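Local structure of exodeoxyribonuclease III (Methanosarcina mazei, 5J8N) at residues Q119-L122 and G123-M126; G172-P175 and E176-A179; D182-A186 and A187-D191. The protein probably cleaves DNA at abasic sites and digests double-stranded DNA from 3' ends, as a magnesium- or manganese-dependent nuclease of the AP/ExoA family. The protein carries 3 engineered substitutions. All blocks are in the same frame, centred on the assembly; numbering follows the deposited sequence. Where two conformers were deposited one is given.

Contact 1 lies at the surface, on the first turns of helix 119-141, whereas contacts 2 and 3 are partly buried and take the two ends of a single helix, 175-186. The chemistry follows the place: a cation-pi stack lies along a helix flank in contact 1, a glutamate collects backbone N-H groups at a helix start in contact 2, and in contact 3 two aromatic rings pack where the helix runs out into a strand. Contacts 1 and 2 touch directly through a salt bridge, Lys125 NZ to Glu177 OE2 at 2.7 Å, and through Leu122 against Leu174. Contact 3 is linked to contact 2 through their shared helix and stays clear of contact 1.

Contact 1: Q119-L122 and G123-M126; sequences QERL and GYKM
This is the first stretch of helix 119-141, the crossover helix of the beta-alpha-beta unit 106-111, 119-141, 146-149, and its flank carries a cation-pi stack between Arg121 and Tyr124, one turn apart. The guanidinium lies over a face of the tyrosine ring with the planes only 20° apart; Arg121 CZ sits 4.0 Å from the ring centroid, and NH1 is the atom over the middle of the ring. Arg121 NH2 is displaced to the rim, 3.4 Å from Tyr124 CD2. Both side chains leave the helix the same way. The tyrosine swings its CG anti to the backbone N (chi1 -178°), while the arginine chain bends at chi2 and chi3 and so folds back over the ring. Outside the pair, a salt bridge from Arg121 NH2 to Glu94 and a hydrogen bond from Tyr124 OH to Val90 O hold the far ends, and Phe91 meets the tyrosine edge-to-face. Beneath the stack the helix is regular: Tyr124 N reaches Glu120 O at 2.9 Å, and Lys125 N reaches Arg121 O at 2.9 Å. Lys125 runs fully extended away from this flank to a salt bridge with Glu177 and hydrogen bonds to Asn153 O and Thr154 OG1, beside the probable active site. On the side facing helix 175-186, the apolar contact is looser, with Leu122 CD1 4.3 Å from Met126 CG.

Contact 2: G172-P175 and E176-A179; sequences GFLP and EERA
The loop residues 172-174 run straight into helix 175-186, with Leu174 as N-cap and Pro175 as the first helical residue; Leu174 O accepts Arg178 N at 3.1 Å, and Pro175 O takes Ala179 N at 2.8 Å. Glu177, at N3, makes one half of a capping box, its carboxylate turning back to the N-cap backbone; the N-cap is a leucine and cannot return the other half. Glu177 OE1 is gripped twice, by Leu174 N at 2.9 Å, nearly along the C-O axis, and by Gly172 N at 2.8 Å on the syn side, 20° out of plane. With OE2 taken by Lys125 and Ser171, the carboxylate is fixed in rotation, and its negative charge is probably favoured by the positive end of the helix dipole. Gly172 has a phi of 123°, so the loop turns where a side chain would collide with the preceding carbonyl. Arg178 lies over the face of Phe173, the guanidinium and ring planes 13° apart. Arg178 CD makes a CH-pi contact 3.8 Å from the Phe173 ring centroid, and Arg178 CZ reaches Phe173 CZ at 3.4 Å. Arg178 NE bonds His156 O, while Arg178 NH1 donates to a water, 2.7 Å away, that in turn donates to Phe173 O.

Contact 3: D182-A186 and A187-D191; sequences DKFLA and AGYLD
Helix 175-186 ends in a tight turn, and strand 189-191 sets off at 122° to its last segment, 182-186, the two axes 7.3 Å apart at their closest. Leu185 O closes the turn by accepting two N-H groups from the same face of its plane: Gly188 N at 2.9 Å, well above the plane, and Tyr189 N at 3.1 Å. The first of these, like Ala187 N to Phe184 O at 3.0 Å, spans three residues, so the end of the helix mixes 3-10-type bonds with the i+4 bond of Tyr189 N. Gly188 takes the positive phi that releases the chain. Across the turn Phe184 meets Tyr189. Phe184 CE1 stands over one face of the tyrosine, off centre toward the rim and 3.5 Å from Tyr189 CG, and the two ring planes are inclined at 42°. This junction belongs to the DNase I-like alpha/beta sandwich: strand 189-191 pairs antiparallel with 218-227, while helix 119-141 covers the tyrosine and takes its OH through Asn137. The phenylalanine also meets the rings of Trp180, Phe132 and Phe225, the last two edge-to-face. Carried by a CG anti to its carbonyl carbon (chi1 -61°), Leu185 lies along the strand start, its CD2 3.5 Å from Tyr189 O and 4.2 Å from Tyr189 CB. The other branch, Leu185 CD1, comes within 4.3 Å of CB of Asp191, whose carboxylate forms a salt bridge with Arg220.

Contact 1: Q119-L122 and G123-M126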
loop_
_atom_site.group_PDB
_atom_site.type_symbol
_atom_site.label_atom_id
_atom_site.label_comp_id
_atom_site.label_asym_id
_atom_site.label_seq_id
_atom_site.Cartn_x
_atom_site.Cartn_y
_atom_site.Cartn_z
ATOM N N GLN A 119 3.400 -21.880 -6.915
ATOM C CA GLN A 119 1.962 -22.084 -6.907
ATOM C C GLN A 119 1.439 -21.918 -5.498
ATOM O O GLN A 119 0.369 -21.349 -5.284
ATOM C CB GLN A 119 1.609 -23.479 -7.426
ATOM C CG GLN A 119 0.889 -23.472 -8.755
ATOM C CD GLN A 119 -0.301 -22.527 -8.775
ATOM O OE1 GLN A 119 -1.038 -22.395 -7.787
ATOM N NE2 GLN A 119 -0.494 -21.852 -9.907
ATOM N N GLU A 120 2.189 -22.388 -4.512
ATOM C CA GLU A 120 1.651 -22.327 -3.166
ATOM C C GLU A 120 1.569 -20.850 -2.735
ATOM O O GLU A 120 0.618 -20.449 -2.025
ATOM C CB GLU A 120 2.491 -23.157 -2.204
ATOM C CG GLU A 120 2.110 -23.017 -0.762
ATOM C CD GLU A 120 3.214 -22.409 0.052
ATOM O OE1 GLU A 120 4.403 -22.628 -0.277
ATOM O OE2 GLU A 120 2.885 -21.683 1.005
ATOM N N ARG A 121 2.518 -20.022 -3.174
ATOM C CA ARG A 121 2.468 -18.634 -2.756
ATOM C C ARG A 121 1.427 -17.876 -3.559
ATOM O O ARG A 121 0.822 -16.955 -3.028
ATOM C CB ARG A 121 3.823 -17.923 -2.860
ATOM C CG ARG A 121 4.809 -18.372 -1.795
ATOM C CD ARG A 121 4.221 -18.275 -0.387
ATOM N NE ARG A 121 4.077 -16.883 0.007
ATOM C CZ ARG A 121 3.697 -16.475 1.208
ATOM N NH1 ARG A 121 3.359 -17.340 2.153
ATOM N NH2 ARG A 121 3.668 -15.188 1.439
ATOM N N LEU A 122 1.184 -18.301 -4.793
ATOM C CA LEU A 122 0.064 -17.711 -5.540
ATOM C C LEU A 122 -1.255 -18.057 -4.785
ATOM O O LEU A 122 -2.111 -17.175 -4.606
ATOM C CB LEU A 122 0.015 -18.237 -6.984
ATOM C CG LEU A 122 -1.222 -17.782 -7.779
ATOM C CD1 LEU A 122 -1.316 -16.248 -7.834
ATOM C CD2 LEU A 122 -1.192 -18.375 -9.193
ATOM N N GLY A 123 -1.367 -19.268 -4.280
ATOM C CA GLY A 123 -2.543 -19.704 -3.532
ATOM C C GLY A 123 -2.689 -18.851 -2.290
ATOM O O GLY A 123 -3.799 -18.420 -1.949
ATOM N N TYR A 124 -1.578 -18.585 -1.620
ATOM C CA TYR A 124 -1.584 -17.813 -0.402
ATOM C C TYR A 124 -2.025 -16.393 -0.699
ATOM O O TYR A 124 -2.815 -15.802 0.046
ATOM C CB TYR A 124 -0.176 -17.826 0.240
ATOM C CG TYR A 124 -0.063 -17.088 1.568
ATOM C CD1 TYR A 124 -0.260 -17.773 2.777
ATOM C CD2 TYR A 124 0.275 -15.750 1.634
ATOM C CE1 TYR A 124 -0.153 -17.093 3.981
ATOM C CE2 TYR A 124 0.396 -15.078 2.831
ATOM C CZ TYR A 124 0.186 -15.764 4.003
ATOM O OH TYR A 124 0.309 -15.064 5.171
ATOM N N LYS A 125 -1.472 -15.801 -1.759
ATOM C CA LYS A 125 -1.879 -14.474 -2.200
ATOM C C LYS A 125 -3.404 -14.394 -2.430
ATOM O O LYS A 125 -4.052 -13.462 -1.940
ATOM C CB LYS A 125 -1.129 -14.097 -3.491
ATOM C CG LYS A 125 -1.500 -12.741 -4.049
ATOM C CD LYS A 125 -0.725 -12.490 -5.345
ATOM C CE LYS A 125 -1.031 -11.068 -5.849
ATOM N NZ LYS A 125 -0.361 -10.835 -7.174
ATOM N N MET A 126 -3.952 -15.359 -3.153
ATOM C CA MET A 126 -5.395 -15.335 -3.421
ATOM C C MET A 126 -6.201 -15.530 -2.125
ATOM O O MET A 126 -7.253 -14.890 -1.947
ATOM C CB MET A 126 -5.740 -16.374 -4.456
ATOM C CG MET A 126 -5.091 -16.172 -5.825
ATOM S SD MET A 126 -5.418 -14.564 -6.586
ATOM C CE MET A 126 -7.178 -14.663 -6.836
#

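Contact 2: G172-P175 and E176-A179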
loop_
_atom_site.group_PDB
_atom_site.type_symbol
_atom_site.label_atom_id
_atom_site.label_comp_id
_atom_site.label_asym_id
_atom_site.label_seq_id
_atom_site.Cartn_x
_atom_site.Cartn_y
_atom_site.Cartn_z
ATOM N N GLY A 172 0.998 -11.172 -10.881
ATOM C CA GLY A 172 1.088 -9.734 -11.066
ATOM C C GLY A 172 0.115 -9.329 -12.167
ATOM O O GLY A 172 -0.400 -8.214 -12.165
ATOM N N PHE A 173 -0.084 -10.219 -13.128
ATOM C CA PHE A 173 -0.995 -9.896 -14.209
ATOM C C PHE A 173 -1.768 -11.123 -14.678
ATOM O O PHE A 173 -2.116 -11.215 -15.854
ATOM C CB PHE A 173 -0.247 -9.242 -15.399
ATOM C CG PHE A 173 -1.156 -8.422 -16.287
ATOM C CD1 PHE A 173 -1.927 -7.391 -15.731
ATOM C CD2 PHE A 173 -1.282 -8.695 -17.649
ATOM C CE1 PHE A 173 -2.847 -6.671 -16.513
ATOM C CE2 PHE A 173 -2.202 -7.948 -18.469
ATOM C CZ PHE A 173 -2.960 -6.935 -17.866
ATOM N N LEU A 174 -2.011 -12.065 -13.761
ATOM C CA LEU A 174 -2.829 -13.233 -14.098
ATOM C C LEU A 174 -4.297 -12.894 -14.162
ATOM O O LEU A 174 -4.778 -12.086 -13.361
ATOM C CB LEU A 174 -2.616 -14.367 -13.094
ATOM C CG LEU A 174 -1.177 -14.921 -13.023
ATOM C CD1 LEU A 174 -1.082 -15.832 -11.809
ATOM C CD2 LEU A 174 -0.840 -15.754 -14.251
ATOM N N PRO A 175 -5.034 -13.519 -15.093
ATOM C CA PRO A 175 -6.475 -13.231 -15.116
ATOM C C PRO A 175 -7.158 -13.348 -13.745
ATOM O O PRO A 175 -7.988 -12.469 -13.410
ATOM C CB PRO A 175 -7.019 -14.273 -16.127
ATOM C CG PRO A 175 -5.860 -14.412 -17.143
ATOM C CD PRO A 175 -4.619 -14.397 -16.216
ATOM N N GLU A 176 -6.850 -14.354 -12.936
ATOM C CA GLU A 176 -7.540 -14.541 -11.679
ATOM C C GLU A 176 -7.227 -13.437 -10.666
ATOM O O GLU A 176 -8.060 -13.078 -9.827
ATOM C CB GLU A 176 -7.204 -15.921 -11.111
ATOM C CG GLU A 176 -5.687 -16.174 -11.013
ATOM C CD GLU A 176 -5.075 -16.928 -12.214
ATOM O OE1 GLU A 176 -4.183 -17.788 -11.956
ATOM O OE2 GLU A 176 -5.459 -16.719 -13.405
ATOM N N GLU A 177 -6.020 -12.893 -10.726
ATOM C CA GLU A 177 -5.664 -11.792 -9.844
ATOM C C GLU A 177 -6.432 -10.509 -10.235
ATOM O O GLU A 177 -6.951 -9.761 -9.367
ATOM C CB GLU A 177 -4.173 -11.543 -9.889
ATOM C CG GLU A 177 -3.372 -12.728 -9.384
ATOM C CD GLU A 177 -1.904 -12.605 -9.719
ATOM O OE1 GLU A 177 -1.573 -12.210 -10.863
ATOM O OE2 GLU A 177 -1.083 -12.899 -8.819
ATOM N N ARG A 178 -6.450 -10.237 -11.540
ATOM C CA ARG A 178 -7.176 -9.088 -12.083
ATOM C C ARG A 178 -8.667 -9.232 -11.769
ATOM O O ARG A 178 -9.314 -8.222 -11.413
ATOM C CB ARG A 178 -6.936 -8.997 -13.577
ATOM C CG ARG A 178 -5.436 -8.779 -13.917
ATOM C CD ARG A 178 -5.205 -8.944 -15.404
ATOM N NE ARG A 178 -5.962 -7.914 -16.136
ATOM C CZ ARG A 178 -6.217 -7.958 -17.437
ATOM N NH1 ARG A 178 -5.792 -8.985 -18.197
ATOM N NH2 ARG A 178 -6.903 -6.963 -17.994
ATOM N N ALA A 179 -9.183 -10.464 -11.846
ATOM C CA ALA A 179 -10.612 -10.724 -11.610
ATOM C C ALA A 179 -10.892 -10.431 -10.144
ATOM O O ALA A 179 -11.977 -9.928 -9.787
ATOM C CB ALA A 179 -10.991 -12.153 -11.970
HETATM O O HOH W 1 -4.171 -11.109 -17.687
#

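Contact 3: D182-A186 and A187-D191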
loop_
_atom_site.group_PDB
_atom_site.type_symbol
_atom_site.label_atom_id
_atom_site.label_comp_id
_atom_site.label_asym_id
_atom_site.label_seq_id
_atom_site.Cartn_x
_atom_site.Cartn_y
_atom_site.Cartn_z
ATOM N N ASP A 182 -11.405 -6.821 -9.788
ATOM C CA ASP A 182 -12.732 -6.462 -10.270
ATOM C C ASP A 182 -13.756 -6.693 -9.148
ATOM O O ASP A 182 -14.637 -5.842 -8.897
ATOM C CB ASP A 182 -13.142 -7.296 -11.478
ATOM C CG ASP A 182 -12.349 -6.983 -12.752
ATOM O OD1 ASP A 182 -11.838 -5.830 -12.917
ATOM O OD2 ASP A 182 -12.284 -7.909 -13.610
ATOM N N LYS A 183 -13.678 -7.863 -8.509
ATOM C CA LYS A 183 -14.645 -8.271 -7.472
ATOM C C LYS A 183 -14.539 -7.305 -6.280
ATOM O O LYS A 183 -15.568 -6.872 -5.745
ATOM C CB LYS A 183 -14.365 -9.697 -7.050
ATOM C CG LYS A 183 -15.261 -10.203 -5.920
ATOM C CD LYS A 183 -14.679 -11.560 -5.478
ATOM C CE LYS A 183 -15.459 -12.127 -4.295
ATOM N NZ LYS A 183 -14.918 -13.477 -3.902
ATOM N N PHE A 184 -13.317 -6.959 -5.882
ATOM C CA PHE A 184 -13.090 -6.011 -4.794
ATOM C C PHE A 184 -13.768 -4.657 -5.119
ATOM O O PHE A 184 -14.582 -4.157 -4.352
ATOM C CB PHE A 184 -11.570 -5.890 -4.626
ATOM C CG PHE A 184 -11.081 -4.762 -3.737
ATOM C CD1 PHE A 184 -11.783 -4.329 -2.613
ATOM C CD2 PHE A 184 -9.846 -4.187 -4.023
ATOM C CE1 PHE A 184 -11.257 -3.300 -1.798
ATOM C CE2 PHE A 184 -9.338 -3.171 -3.215
ATOM C CZ PHE A 184 -10.050 -2.743 -2.119
ATOM N N LEU A 185 -13.444 -4.080 -6.277
ATOM C CA LEU A 185 -14.027 -2.754 -6.558
ATOM C C LEU A 185 -15.539 -2.819 -6.658
ATOM O O LEU A 185 -16.217 -1.919 -6.193
ATOM C CB LEU A 185 -13.424 -2.158 -7.831
ATOM C CG LEU A 185 -11.900 -1.932 -7.785
ATOM C CD1 LEU A 185 -11.447 -1.199 -9.032
ATOM C CD2 LEU A 185 -11.467 -1.156 -6.546
ATOM N N ALA A 186 -16.075 -3.889 -7.251
ATOM C CA ALA A 186 -17.513 -4.058 -7.359
ATOM C C ALA A 186 -18.231 -4.167 -6.009
ATOM O O ALA A 186 -19.437 -3.858 -5.931
ATOM C CB ALA A 186 -17.833 -5.265 -8.226
ATOM N N ALA A 187 -17.496 -4.493 -4.944
ATOM C CA ALA A 187 -18.075 -4.500 -3.601
ATOM C C ALA A 187 -18.286 -3.106 -3.045
ATOM O O ALA A 187 -18.857 -2.958 -1.982
ATOM C CB ALA A 187 -17.187 -5.299 -2.648
ATOM N N GLY A 188 -17.837 -2.092 -3.783
ATOM C CA GLY A 188 -18.122 -0.701 -3.439
ATOM C C GLY A 188 -16.887 0.071 -3.019
ATOM O O GLY A 188 -16.943 0.844 -2.059
ATOM N N TYR A 189 -15.792 -0.094 -3.748
ATOM C CA TYR A 189 -14.570 0.608 -3.464
ATOM C C TYR A 189 -14.097 1.268 -4.753
ATOM O O TYR A 189 -14.365 0.754 -5.856
ATOM C CB TYR A 189 -13.475 -0.328 -2.904
ATOM C CG TYR A 189 -13.897 -1.065 -1.637
ATOM C CD1 TYR A 189 -14.566 -2.275 -1.714
ATOM C CD2 TYR A 189 -13.563 -0.556 -0.363
ATOM C CE1 TYR A 189 -14.960 -2.933 -0.582
ATOM C CE2 TYR A 189 -13.970 -1.220 0.781
ATOM C CZ TYR A 189 -14.632 -2.413 0.653
ATOM O OH TYR A 189 -15.016 -3.104 1.791
ATOM N N LEU A 190 -13.310 2.328 -4.591
ATOM C CA LEU A 190 -12.782 3.114 -5.712
ATOM C C LEU A 190 -11.296 3.086 -5.751
ATOM O O LEU A 190 -10.637 3.239 -4.695
ATOM C CB LEU A 190 -13.237 4.586 -5.592
ATOM C CG LEU A 190 -14.725 4.754 -5.478
ATOM C CD1 LEU A 190 -15.042 6.245 -5.262
ATOM C CD2 LEU A 190 -15.415 4.220 -6.735
ATOM N N ASP A 191 -10.721 2.890 -6.944
ATOM C CA ASP A 191 -9.280 3.041 -7.189
ATOM C C ASP A 191 -9.021 4.558 -7.296
ATOM O O ASP A 191 -9.399 5.222 -8.274
ATOM C CB ASP A 191 -8.923 2.271 -8.472
ATOM C CG ASP A 191 -7.505 2.373 -8.882
ATOM O OD1 ASP A 191 -6.756 3.229 -8.398
ATOM O OD2 ASP A 191 -7.101 1.572 -9.745
#